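PDB 3VG8: hypothetical Protein TTHB210 from Thermus thermophilus, which is of unknown function, is controlled by the sigma-E/anti-sigma-E regulatory system and assembles into a novel homodecamer. Local coordinates for residues Met48-Leu51 and Lys52-Asn55. The protein carries 1 engineered substitution. Residues are numbered along the deposited sequence; the frame is centred on the assembly and turned at random.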
loop_
_atom_site.group_PDB
_atom_site.type_symbol
_atom_site.label_atom_id
_atom_site.label_comp_id
_atom_site.label_asym_id
_atom_site.label_seq_id
_atom_site.Cartn_x
_atom_site.Cartn_y
_atom_site.Cartn_z
HETATM N N MSE F 48 -20.035 -23.568 -25.567
HETATM C CA MSE F 48 -19.888 -22.699 -26.737
HETATM C C MSE F 48 -21.252 -22.441 -27.343
HETATM O O MSE F 48 -21.951 -23.396 -27.686
HETATM C CB MSE F 48 -19.059 -23.388 -27.816
HETATM C CG MSE F 48 -17.653 -23.732 -27.425
HETATM SE SE MSE F 48 -16.698 -22.107 -27.182
HETATM C CE MSE F 48 -16.896 -21.367 -28.979
ATOM N N VAL F 49 -21.643 -21.173 -27.479
ATOM C CA VAL F 49 -22.923 -20.855 -28.107
ATOM C C VAL F 49 -22.828 -19.721 -29.117
ATOM O O VAL F 49 -22.228 -18.674 -28.846
ATOM C CB VAL F 49 -24.038 -20.493 -27.067
ATOM C CG1 VAL F 49 -24.270 -21.670 -26.128
ATOM C CG2 VAL F 49 -23.671 -19.252 -26.294
ATOM N N PRO F 50 -23.430 -19.909 -30.304
ATOM C CA PRO F 50 -23.383 -18.853 -31.323
ATOM C C PRO F 50 -24.349 -17.760 -30.905
ATOM O O PRO F 50 -25.457 -18.049 -30.440
ATOM C CB PRO F 50 -23.857 -19.557 -32.607
ATOM C CG PRO F 50 -23.802 -21.051 -32.277
ATOM C CD PRO F 50 -24.144 -21.093 -30.806
ATOM N N LEU F 51 -23.919 -16.517 -31.044
ATOM C CA LEU F 51 -24.736 -15.370 -30.688
ATOM C C LEU F 51 -26.045 -15.387 -31.483
ATOM O O LEU F 51 -27.126 -15.090 -30.952
ATOM C CB LEU F 51 -23.964 -14.074 -30.988
ATOM C CG LEU F 51 -24.688 -12.743 -30.714
ATOM C CD1 LEU F 51 -25.120 -12.663 -29.265
ATOM C CD2 LEU F 51 -23.767 -11.589 -31.058
ATOM N N LYS F 52 -25.955 -15.750 -32.758
ATOM C CA LYS F 52 -27.147 -15.783 -33.595
ATOM C C LYS F 52 -28.244 -16.672 -33.018
ATOM O O LYS F 52 -29.419 -16.326 -33.117
ATOM C CB LYS F 52 -26.817 -16.248 -35.015
ATOM C CG LYS F 52 -28.035 -16.130 -35.951
ATOM C CD LYS F 52 -27.708 -16.474 -37.388
ATOM C CE LYS F 52 -27.492 -17.966 -37.553
ATOM N NZ LYS F 52 -27.074 -18.312 -38.939
ATOM N N LYS F 53 -27.868 -17.813 -32.439
ATOM C CA LYS F 53 -28.849 -18.721 -31.854
ATOM C C LYS F 53 -29.549 -18.032 -30.678
ATOM O O LYS F 53 -30.740 -18.261 -30.440
ATOM C CB LYS F 53 -28.197 -20.017 -31.349
ATOM C CG LYS F 53 -27.446 -20.849 -32.391
ATOM C CD LYS F 53 -28.308 -21.231 -33.583
ATOM C CE LYS F 53 -29.417 -22.211 -33.221
ATOM N NZ LYS F 53 -28.893 -23.562 -32.911
ATOM N N LEU F 54 -28.810 -17.193 -29.945
ATOM C CA LEU F 54 -29.389 -16.481 -28.807
ATOM C C LEU F 54 -30.375 -15.431 -29.329
ATOM O O LEU F 54 -31.434 -15.204 -28.744
ATOM C CB LEU F 54 -28.291 -15.799 -27.967
ATOM C CG LEU F 54 -27.204 -16.704 -27.388
ATOM C CD1 LEU F 54 -26.262 -15.880 -26.482
ATOM C CD2 LEU F 54 -27.863 -17.829 -26.590
ATOM N N ASN F 55 -30.024 -14.778 -30.427
ATOM C CA ASN F 55 -30.920 -13.783 -30.993
ATOM C C ASN F 55 -32.177 -14.408 -31.625
ATOM O O ASN F 55 -33.208 -13.745 -31.748
ATOM C CB ASN F 55 -30.169 -12.915 -32.003
ATOM C CG ASN F 55 -29.127 -12.042 -31.342
ATOM O OD1 ASN F 55 -29.334 -11.533 -30.233
ATOM N ND2 ASN F 55 -28.008 -11.840 -32.024
#
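Lys53 turns CG beside its own backbone N (chi1 -59°), which lays the start of its chain alongside the ring of Pro50. Lys53 CG lies 3.7 Å from Pro50 CG, equally near CD and a little farther from CB. In Leu51 CG stands opposite N (chi1 178°), and its side chain crosses that of Asn55 one turn on. Here Leu51 CG comes within 3.7 Å of Asn55 ND2, a van der Waals contact. On the buried side the contact is looser, with Leu54 CD1 4.3 Å from Val49 CG2 and 4.4 Å from Leu51 CD1.

The backbone makes a strand-to-helix junction with Pro50 at the N-cap. Pro50 O takes weak bonds from the N-H groups of both Lys53 and Leu54. The stronger bond runs from Asn55 N to Leu51 O (3.0 Å), an i+4 to i helical bond. Leu51 O also accepts a weak bond from Leu54 N.

The amide of Asn55 finds its polar partner across a subunit interface: Asn55 OD1 is hydrogen-bonded to ND2 of Asn55 of the second subunit. Leu54 packs on Leu54 of that same subunit, so the short helix helps join two copies. Within the chain, Val49 is backbone hydrogen-bonded to Tyr95 of the neighbouring antiparallel strand 94-100, and Tyr60 of strand 60-61 touches both Pro50 and Lys53. The junction thus carries strand 42-50 from the sheet into helix 51-55.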